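RING finger protein unkempt homolog (Mus musculus, PDB 5ELH) binds RNA sequence-specifically through clustered CCCH zinc fingers and represses translation, helping to establish and maintain the early morphology of cortical neurons. Local coordinates at residues F11-C16 against Q40-S45; T62-A67 against H81-D86; Y95-I100 against A119-P124. All blocks are in the same frame, centred on the assembly; numbering follows the deposited sequence.

Contact 1. Residues F11-C16 against Q40-S45; sequences FRTEQC and QRRRRS. With ZN (zinc ion), chain D.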
loop_
_atom_site.group_PDB
_atom_site.type_symbol
_atom_site.label_atom_id
_atom_site.label_comp_id
_atom_site.label_asym_id
_atom_site.label_seq_id
_atom_site.Cartn_x
_atom_site.Cartn_y
_atom_site.Cartn_z
ATOM N N PHE A 11 3.270 -7.819 0.896
ATOM C CA PHE A 11 3.032 -9.210 1.300
ATOM C C PHE A 11 3.704 -9.577 2.623
ATOM O O PHE A 11 4.926 -9.512 2.762
ATOM C CB PHE A 11 3.443 -10.208 0.217
ATOM C CG PHE A 11 2.966 -11.619 0.481
ATOM C CD1 PHE A 11 1.613 -11.919 0.494
ATOM C CD2 PHE A 11 3.873 -12.642 0.715
ATOM C CE1 PHE A 11 1.174 -13.215 0.733
ATOM C CE2 PHE A 11 3.446 -13.935 0.952
ATOM C CZ PHE A 11 2.097 -14.224 0.967
ATOM N N ARG A 12 2.868 -9.927 3.596
ATOM C CA ARG A 12 3.307 -10.411 4.905
ATOM C C ARG A 12 4.209 -9.428 5.638
ATOM O O ARG A 12 5.049 -9.837 6.444
ATOM C CB ARG A 12 4.024 -11.749 4.755
ATOM C CG ARG A 12 3.168 -12.829 4.151
ATOM C CD ARG A 12 2.315 -13.523 5.177
ATOM N NE ARG A 12 1.551 -14.601 4.567
ATOM C CZ ARG A 12 2.068 -15.763 4.180
ATOM N NH1 ARG A 12 3.366 -16.024 4.331
ATOM N NH2 ARG A 12 1.281 -16.667 3.636
ATOM N N THR A 13 4.024 -8.139 5.364
ATOM C CA THR A 13 4.817 -7.090 6.008
ATOM C C THR A 13 4.135 -6.507 7.241
ATOM O O THR A 13 4.797 -5.927 8.090
ATOM C CB THR A 13 5.090 -5.928 5.042
ATOM O OG1 THR A 13 3.848 -5.417 4.539
ATOM C CG2 THR A 13 5.973 -6.381 3.906
ATOM N N GLU A 14 2.815 -6.656 7.326
ATOM C CA GLU A 14 2.036 -6.087 8.429
ATOM C C GLU A 14 1.213 -7.162 9.120
ATOM O O GLU A 14 0.850 -8.174 8.507
ATOM C CB GLU A 14 1.085 -5.002 7.914
ATOM C CG GLU A 14 1.770 -3.817 7.248
ATOM C CD GLU A 14 2.525 -2.941 8.220
ATOM O OE1 GLU A 14 2.181 -2.940 9.423
ATOM O OE2 GLU A 14 3.463 -2.248 7.774
ATOM N N GLN A 15 0.900 -6.931 10.392
ATOM C CA GLN A 15 0.142 -7.894 11.169
ATOM C C GLN A 15 -1.326 -7.897 10.764
ATOM O O GLN A 15 -1.921 -6.845 10.519
ATOM C CB GLN A 15 0.241 -7.590 12.661
ATOM C CG GLN A 15 -0.353 -8.684 13.523
ATOM C CD GLN A 15 -0.278 -8.373 15.010
ATOM O OE1 GLN A 15 -0.307 -7.213 15.422
ATOM N NE2 GLN A 15 -0.176 -9.414 15.817
ATOM N N CYS A 16 -1.911 -9.087 10.721
ATOM C CA CYS A 16 -3.327 -9.240 10.414
ATOM C C CYS A 16 -4.185 -8.770 11.592
ATOM O O CYS A 16 -4.144 -9.375 12.665
ATOM C CB CYS A 16 -3.635 -10.711 10.106
ATOM S SG CYS A 16 -5.374 -11.074 9.707
ATOM N N GLN A 40 6.507 -15.108 10.730
ATOM C CA GLN A 40 6.019 -15.055 9.347
ATOM C C GLN A 40 6.248 -13.701 8.686
ATOM O O GLN A 40 6.087 -13.560 7.468
ATOM C CB GLN A 40 4.532 -15.376 9.299
ATOM C CG GLN A 40 4.186 -16.743 9.805
ATOM C CD GLN A 40 2.689 -16.922 9.983
ATOM O OE1 GLN A 40 1.990 -16.017 10.439
ATOM N NE2 GLN A 40 2.189 -18.092 9.609
ATOM N N ARG A 41 6.622 -12.708 9.484
ATOM C CA ARG A 41 6.769 -11.350 9.000
ATOM C C ARG A 41 7.976 -11.265 8.079
ATOM O O ARG A 41 9.035 -11.791 8.403
ATOM C CB ARG A 41 6.944 -10.392 10.184
ATOM C CG ARG A 41 7.333 -8.964 9.809
ATOM C CD ARG A 41 7.483 -8.074 11.041
ATOM N NE ARG A 41 8.023 -6.759 10.695
ATOM C CZ ARG A 41 9.319 -6.443 10.687
ATOM N NH1 ARG A 41 10.246 -7.334 11.019
ATOM N NH2 ARG A 41 9.694 -5.218 10.344
ATOM N N ARG A 42 7.806 -10.633 6.922
ATOM C CA ARG A 42 8.954 -10.277 6.093
ATOM C C ARG A 42 9.157 -8.764 6.053
ATOM O O ARG A 42 8.199 -7.986 6.102
ATOM C CB ARG A 42 8.821 -10.847 4.673
ATOM C CG ARG A 42 7.614 -10.376 3.912
ATOM C CD ARG A 42 7.721 -10.777 2.444
ATOM N NE ARG A 42 8.575 -9.874 1.679
ATOM C CZ ARG A 42 8.140 -8.849 0.948
ATOM N NH1 ARG A 42 6.844 -8.561 0.873
ATOM N NH2 ARG A 42 9.009 -8.114 0.276
ATOM N N ARG A 43 10.424 -8.356 6.014
ATOM C CA ARG A 43 10.786 -6.982 5.713
ATOM C C ARG A 43 10.752 -6.764 4.205
ATOM O O ARG A 43 11.262 -7.580 3.447
ATOM C CB ARG A 43 12.214 -6.696 6.177
ATOM C CG ARG A 43 12.470 -6.910 7.655
ATOM C CD ARG A 43 13.955 -6.847 7.924
ATOM N NE ARG A 43 14.669 -7.992 7.366
ATOM C CZ ARG A 43 15.984 -8.044 7.176
ATOM N NH1 ARG A 43 16.756 -7.008 7.501
ATOM N NH2 ARG A 43 16.535 -9.134 6.666
ATOM N N ARG A 44 10.159 -5.654 3.784
ATOM C CA ARG A 44 10.191 -5.238 2.390
ATOM C C ARG A 44 11.644 -5.072 1.960
ATOM O O ARG A 44 12.421 -4.446 2.678
ATOM C CB ARG A 44 9.456 -3.906 2.245
ATOM C CG ARG A 44 9.322 -3.430 0.819
ATOM C CD ARG A 44 8.708 -2.035 0.729
ATOM N NE ARG A 44 8.583 -1.617 -0.671
ATOM C CZ ARG A 44 8.158 -0.424 -1.077
ATOM N NH1 ARG A 44 7.811 0.499 -0.190
ATOM N NH2 ARG A 44 8.080 -0.155 -2.378
ATOM N N SER A 45 12.024 -5.658 0.824
ATOM C CA SER A 45 13.363 -5.415 0.276
ATOM C C SER A 45 13.344 -4.066 -0.426
ATOM O O SER A 45 12.307 -3.645 -0.937
ATOM C CB SER A 45 13.830 -6.537 -0.668
ATOM O OG SER A 45 13.144 -6.536 -1.917
HETATM ZN ZN ZN D . -5.102 -13.037 8.542
HETATM O O HOH W 1 6.117 -15.459 5.733
HETATM O O HOH W 2 7.718 -5.826 7.522
#
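Arg42 meets Phe11 and Arg12 by two hydrogen bonds, and this pairing illustrates how a small zinc finger can be closed without regular secondary structure. The backbone N of Arg42 donates to Arg12 O at 2.9 Å. Just past the end of helix 3-10, Arg42 NH1 donates to Phe11 O at 2.9 Å, in the carbonyl plane, on a lone pair, with an N-H...O angle of 156°. The sharp bend at chi3 (-80°) swings NE of Arg42 back, and Arg42 CG lies 3.0 Å from Phe11 O. Thr13 lies side by side with this arm, its CG2 3.8 Å from Arg42 NH1. Two CA-H...O contacts, Arg41 CA to Arg12 O and Thr13 CA to Arg42 O, run along the same seam. Phe11 CZ sits 3.5 Å from the guanidinium plane of Arg12, over its centre, and this buried guanidinium finds its strongest polar partner in Cys32.

The periphery is looser and partly wet. One water donates to both Thr13 O and Arg42 O; another donates to Gln40 O but is only weakly held by Arg12 NH1. Arg41 extends away to a salt bridge with Asp75. Residues 11-16 and 40-45 lie near the two ends of the first CCCH zinc finger of the protein, and Cys16 is its first zinc ligand, completed by Cys24, Cys32 and His36.

Contact 2. Residues T62-A67 against H81-D86; sequences TKYDEA and HRTTGD. With ZN (zinc ion), chain E.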
loop_
_atom_site.group_PDB
_atom_site.type_symbol
_atom_site.label_atom_id
_atom_site.label_comp_id
_atom_site.label_asym_id
_atom_site.label_seq_id
_atom_site.Cartn_x
_atom_site.Cartn_y
_atom_site.Cartn_z
ATOM N N THR A 62 22.874 -15.225 10.384
ATOM C CA THR A 62 23.014 -16.306 11.365
ATOM C C THR A 62 22.477 -15.941 12.759
ATOM O O THR A 62 22.343 -16.815 13.615
ATOM C CB THR A 62 24.471 -16.770 11.499
ATOM O OG1 THR A 62 25.302 -15.648 11.812
ATOM C CG2 THR A 62 24.946 -17.409 10.201
ATOM N N LYS A 63 22.151 -14.669 12.979
ATOM C CA LYS A 63 21.629 -14.211 14.275
ATOM C C LYS A 63 20.105 -14.319 14.387
ATOM O O LYS A 63 19.560 -14.351 15.489
ATOM C CB LYS A 63 22.032 -12.760 14.526
ATOM C CG LYS A 63 23.533 -12.525 14.568
ATOM C CD LYS A 63 23.840 -11.045 14.685
ATOM C CE LYS A 63 25.334 -10.783 14.647
ATOM N NZ LYS A 63 25.638 -9.332 14.511
ATOM N N TYR A 64 19.427 -14.352 13.245
ATOM C CA TYR A 64 17.967 -14.391 13.204
ATOM C C TYR A 64 17.436 -15.646 13.887
ATOM O O TYR A 64 17.769 -16.758 13.491
ATOM C CB TYR A 64 17.481 -14.335 11.750
ATOM C CG TYR A 64 15.977 -14.394 11.589
ATOM C CD1 TYR A 64 15.184 -13.287 11.866
ATOM C CD2 TYR A 64 15.349 -15.551 11.143
ATOM C CE1 TYR A 64 13.814 -13.333 11.719
ATOM C CE2 TYR A 64 13.983 -15.604 10.987
ATOM C CZ TYR A 64 13.218 -14.492 11.271
ATOM O OH TYR A 64 11.850 -14.537 11.118
ATOM N N ASP A 65 16.621 -15.459 14.918
ATOM C CA ASP A 65 15.993 -16.582 15.617
ATOM C C ASP A 65 14.702 -16.956 14.899
ATOM O O ASP A 65 13.709 -16.232 14.966
ATOM C CB ASP A 65 15.702 -16.218 17.076
ATOM C CG ASP A 65 15.243 -17.411 17.904
ATOM O OD1 ASP A 65 14.857 -18.449 17.320
ATOM O OD2 ASP A 65 15.264 -17.309 19.145
ATOM N N GLU A 66 14.719 -18.099 14.224
ATOM C CA GLU A 66 13.598 -18.503 13.382
ATOM C C GLU A 66 12.336 -18.852 14.191
ATOM O O GLU A 66 11.217 -18.785 13.678
ATOM C CB GLU A 66 14.024 -19.675 12.495
ATOM C CG GLU A 66 13.024 -20.039 11.417
ATOM C CD GLU A 66 13.645 -20.828 10.273
ATOM O OE1 GLU A 66 14.876 -21.079 10.312
ATOM O OE2 GLU A 66 12.894 -21.193 9.335
ATOM N N ALA A 67 12.515 -19.203 15.460
ATOM C CA ALA A 67 11.390 -19.573 16.310
ATOM C C ALA A 67 10.584 -18.350 16.740
ATOM O O ALA A 67 9.355 -18.410 16.830
ATOM C CB ALA A 67 11.884 -20.329 17.533
ATOM N N HIS A 81 16.789 -13.058 6.238
ATOM C CA HIS A 81 16.178 -13.821 7.319
ATOM C C HIS A 81 15.348 -14.953 6.770
ATOM O O HIS A 81 14.564 -14.767 5.841
ATOM C CB HIS A 81 15.331 -12.904 8.191
ATOM C CG HIS A 81 16.138 -11.863 8.905
ATOM N ND1 HIS A 81 15.586 -10.723 9.453
ATOM C CD2 HIS A 81 17.468 -11.788 9.148
ATOM C CE1 HIS A 81 16.538 -9.999 10.009
ATOM N NE2 HIS A 81 17.692 -10.623 9.837
ATOM N N ARG A 82 15.546 -16.133 7.339
ATOM C CA ARG A 82 14.801 -17.311 6.936
ATOM C C ARG A 82 13.456 -17.316 7.655
ATOM O O ARG A 82 13.230 -18.059 8.598
ATOM C CB ARG A 82 15.598 -18.574 7.239
ATOM C CG ARG A 82 15.268 -19.730 6.311
ATOM C CD ARG A 82 16.054 -20.973 6.677
ATOM N NE ARG A 82 17.495 -20.734 6.765
ATOM C CZ ARG A 82 18.346 -20.842 5.749
ATOM N NH1 ARG A 82 17.918 -21.173 4.535
ATOM N NH2 ARG A 82 19.635 -20.611 5.948
ATOM N N THR A 83 12.575 -16.436 7.208
ATOM C CA THR A 83 11.230 -16.352 7.741
ATOM C C THR A 83 10.478 -17.613 7.345
ATOM O O THR A 83 10.953 -18.382 6.515
ATOM C CB THR A 83 10.522 -15.120 7.177
ATOM O OG1 THR A 83 10.477 -15.210 5.744
ATOM C CG2 THR A 83 11.275 -13.863 7.569
ATOM N N THR A 84 9.315 -17.844 7.944
ATOM C CA THR A 84 8.522 -19.004 7.582
ATOM C C THR A 84 8.183 -18.926 6.097
ATOM O O THR A 84 7.721 -17.897 5.609
ATOM C CB THR A 84 7.225 -19.100 8.413
ATOM O OG1 THR A 84 7.540 -19.021 9.808
ATOM C CG2 THR A 84 6.512 -20.421 8.142
ATOM N N GLY A 85 8.447 -20.011 5.384
ATOM C CA GLY A 85 8.163 -20.080 3.964
ATOM C C GLY A 85 9.219 -19.396 3.117
ATOM O O GLY A 85 9.056 -19.283 1.902
ATOM N N ASP A 86 10.291 -18.936 3.764
ATOM C CA ASP A 86 11.421 -18.311 3.082
ATOM C C ASP A 86 10.955 -17.095 2.303
ATOM O O ASP A 86 11.425 -16.824 1.185
ATOM C CB ASP A 86 12.090 -19.321 2.148
ATOM C CG ASP A 86 13.541 -18.985 1.844
ATOM O OD1 ASP A 86 14.146 -18.133 2.548
ATOM O OD2 ASP A 86 14.085 -19.601 0.899
HETATM ZN ZN ZN E . 19.506 -10.411 10.807
#
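Tyr64 and His81 face each other with CA atoms 6.2 Å apart, and Glu66 and Thr83 similarly, across two irregular loops that share no backbone hydrogen bond, so the contact rests on side chains. Its centre is an offset stack: the tyrosine and imidazole planes are inclined by only 11°, with centroids 4.5 Å apart. The displacement puts His81 CB, rather than the imidazole, above the middle of the phenol, 3.7 Å from the Tyr64 centroid in a CH-pi contact, while Tyr64 CD1 lies over the imidazole face toward its rim, 3.4 Å from His81 CG. CG of Tyr64 is anti to the backbone N (chi1 179°), directed toward residues 81-86. At the far end of the ring, Tyr64 OH lies 3.7 Å from Thr83 CG2. The imidazole is fixed from its far end as well, because His81 NE2 binds zinc at 2.1 Å together with Cys61, Cys71 and Cys77; one partner of the stack is thus itself a zinc ligand, and Tyr64 covers one face of it.

The outer part is weaker. Glu66 OE2 comes within 3.2 Å of Arg82 O, a close approach of two acceptors and not a bond. The opposite charges do not make up for it, since Glu66 OE1 stays 4.4 Å from Arg82 NE, too far for a salt bridge, and Arg82 pairs instead with the Tyr60 ring in a cation-pi contact. No strand borders the contact; residues 81-86 lead directly into helix 87-90. Asp86 holds the N-cap position without capping the helix, its OD1 being hydrogen-bonded to Tyr60 OH. From that helix, Thr87 OG1 is hydrogen-bonded with Thr83 OG1, and Glu88 OE1 with His81 N.

Contact 3. Residues Y95-I100 against A119-P124; sequences YYKTGI and AFAHGP. With ZN (zinc ion), chain F.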
loop_
_atom_site.group_PDB
_atom_site.type_symbol
_atom_site.label_atom_id
_atom_site.label_comp_id
_atom_site.label_asym_id
_atom_site.label_seq_id
_atom_site.Cartn_x
_atom_site.Cartn_y
_atom_site.Cartn_z
ATOM N N TYR A 95 14.398 -11.551 -6.928
ATOM C CA TYR A 95 13.926 -12.879 -7.318
ATOM C C TYR A 95 12.432 -13.033 -7.603
ATOM O O TYR A 95 12.047 -13.911 -8.381
ATOM C CB TYR A 95 14.335 -13.895 -6.261
ATOM C CG TYR A 95 15.806 -14.198 -6.255
ATOM C CD1 TYR A 95 16.432 -14.680 -7.396
ATOM C CD2 TYR A 95 16.573 -14.016 -5.109
ATOM C CE1 TYR A 95 17.765 -14.975 -7.407
ATOM C CE2 TYR A 95 17.929 -14.305 -5.108
ATOM C CZ TYR A 95 18.518 -14.777 -6.265
ATOM O OH TYR A 95 19.850 -15.085 -6.296
ATOM N N TYR A 96 11.586 -12.208 -7.000
ATOM C CA TYR A 96 10.138 -12.377 -7.153
ATOM C C TYR A 96 9.708 -12.425 -8.624
ATOM O O TYR A 96 10.014 -11.526 -9.405
ATOM C CB TYR A 96 9.394 -11.262 -6.417
ATOM C CG TYR A 96 7.892 -11.336 -6.502
ATOM C CD1 TYR A 96 7.185 -12.378 -5.914
ATOM C CD2 TYR A 96 7.175 -10.348 -7.152
ATOM C CE1 TYR A 96 5.805 -12.440 -5.990
ATOM C CE2 TYR A 96 5.796 -10.400 -7.233
ATOM C CZ TYR A 96 5.118 -11.443 -6.647
ATOM O OH TYR A 96 3.754 -11.478 -6.734
ATOM N N LYS A 97 9.011 -13.503 -8.977
ATOM C CA LYS A 97 8.479 -13.732 -10.332
ATOM C C LYS A 97 9.508 -13.597 -11.455
ATOM O O LYS A 97 9.152 -13.200 -12.568
ATOM C CB LYS A 97 7.310 -12.784 -10.623
ATOM C CG LYS A 97 6.171 -12.850 -9.615
ATOM C CD LYS A 97 5.131 -13.835 -10.022
ATOM C CE LYS A 97 4.040 -13.917 -8.985
ATOM N NZ LYS A 97 3.079 -14.978 -9.348
ATOM N N THR A 98 10.762 -13.950 -11.182
ATOM C CA THR A 98 11.820 -13.864 -12.196
ATOM C C THR A 98 12.044 -15.173 -12.943
ATOM O O THR A 98 12.760 -15.201 -13.943
ATOM C CB THR A 98 13.161 -13.428 -11.574
ATOM O OG1 THR A 98 13.566 -14.375 -10.584
ATOM C CG2 THR A 98 13.021 -12.066 -10.941
ATOM N N GLY A 99 11.440 -16.252 -12.450
ATOM C CA GLY A 99 11.545 -17.552 -13.085
ATOM C C GLY A 99 10.179 -18.226 -13.165
ATOM O O GLY A 99 9.234 -17.796 -12.497
ATOM N N ILE A 100 10.082 -19.276 -13.970
ATOM C CA ILE A 100 8.821 -19.995 -14.165
ATOM C C ILE A 100 8.629 -21.094 -13.111
ATOM O O ILE A 100 9.518 -21.916 -12.890
ATOM C CB ILE A 100 8.760 -20.635 -15.583
ATOM C CG1 ILE A 100 8.905 -19.565 -16.670
ATOM C CG2 ILE A 100 7.466 -21.417 -15.776
ATOM C CD1 ILE A 100 7.770 -18.550 -16.715
ATOM N N ALA A 119 5.325 -17.356 -5.615
ATOM C CA ALA A 119 6.358 -16.360 -5.883
ATOM C C ALA A 119 7.066 -16.585 -7.218
ATOM O O ALA A 119 7.938 -15.808 -7.601
ATOM C CB ALA A 119 7.379 -16.332 -4.731
ATOM N N PHE A 120 6.689 -17.647 -7.924
ATOM C CA PHE A 120 7.215 -17.889 -9.265
ATOM C C PHE A 120 6.170 -17.467 -10.288
ATOM O O PHE A 120 4.979 -17.369 -9.970
ATOM C CB PHE A 120 7.585 -19.365 -9.452
ATOM C CG PHE A 120 8.849 -19.773 -8.739
ATOM C CD1 PHE A 120 8.831 -20.075 -7.386
ATOM C CD2 PHE A 120 10.051 -19.855 -9.422
ATOM C CE1 PHE A 120 9.984 -20.454 -6.730
ATOM C CE2 PHE A 120 11.212 -20.230 -8.770
ATOM C CZ PHE A 120 11.175 -20.530 -7.422
ATOM N N ALA A 121 6.616 -17.218 -11.517
ATOM C CA ALA A 121 5.713 -16.815 -12.590
ATOM C C ALA A 121 5.034 -18.015 -13.221
ATOM O O ALA A 121 5.667 -19.030 -13.509
ATOM C CB ALA A 121 6.462 -16.036 -13.643
ATOM N N HIS A 122 3.731 -17.890 -13.429
ATOM C CA HIS A 122 2.976 -18.881 -14.174
ATOM C C HIS A 122 2.614 -18.262 -15.506
ATOM O O HIS A 122 1.655 -17.500 -15.607
ATOM C CB HIS A 122 1.744 -19.315 -13.382
ATOM C CG HIS A 122 2.084 -20.071 -12.136
ATOM N ND1 HIS A 122 1.967 -21.441 -12.043
ATOM C CD2 HIS A 122 2.579 -19.653 -10.946
ATOM C CE1 HIS A 122 2.354 -21.832 -10.841
ATOM N NE2 HIS A 122 2.738 -20.767 -10.159
ATOM N N GLY A 123 3.419 -18.580 -16.517
ATOM C CA GLY A 123 3.299 -17.981 -17.833
ATOM C C GLY A 123 4.336 -16.885 -18.027
ATOM O O GLY A 123 4.626 -16.144 -17.087
ATOM N N PRO A 124 4.905 -16.771 -19.243
ATOM C CA PRO A 124 5.875 -15.703 -19.515
ATOM C C PRO A 124 5.305 -14.293 -19.344
ATOM O O PRO A 124 6.068 -13.344 -19.159
ATOM C CB PRO A 124 6.251 -15.935 -20.981
ATOM C CG PRO A 124 5.976 -17.364 -21.223
ATOM C CD PRO A 124 4.782 -17.694 -20.386
HETATM ZN ZN ZN F . 3.584 -21.779 -8.574
#
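Lys97 meets Ala119 through its backbone and Phe120 through its tip. Its CG lies 3.3 Å above the plane of the Tyr96 ring, over its centre, while the rim of that ring, through Tyr96 CD1, comes 4.1 Å from Ala119 CB. A bend at chi2 (-91°) turns CD of Lys97 toward Phe120 O, and Lys97 NZ reaches Phe120 O at 3.1 Å, standing 44° out of the carbonyl plane. Asp126, in a salt bridge, and Cys118 O also hold NZ, a multiple grip that would favour its charged form. Phe120 starts away from residues 95-100, but Gly99 O lies at the edge of its ring, near its plane, 3.8 Å from Phe120 CD2. Ile100 likewise starts away from the other segment, yet its CD1 comes back to 4.2 Å from Ala121 CB and close to Gly123 O.

Beneath these groups runs a short backbone seam. Lys97 N donates to Ala119 O and Ala121 N to Gly99 O, each at 2.9 Å; a single beta bridge joins Ile100 and Ala121. Lys97 has the positive phi (52°) of the third residue of the type II turn from Tyr95 to Thr98. Next along the chain, His122 binds zinc with Cys101, Cys111 and Cys118, so that turn, seam and metal ligand together make up the ends of a CCCH zinc finger.

The three contacts follow in series along the chain, and each holds a ligand of a different zinc ion: Cys16 in contact 1, His81 in contact 2 and His122 in contact 3. Contacts 1 and 2, with centres about 13 Å apart, touch directly: Arg41 O meets Thr83 CG2 at 3.2 Å, and Arg43 NH2 packs 3.3 Å from His81 ND1, so the loop that closes one finger also abuts the metal ligand of the next. Contact 3 stands apart, about 20 Å from contact 1 and 23 Å from contact 2 between centres, across the centre of the chain. Helix 87-90 borders all three contacts.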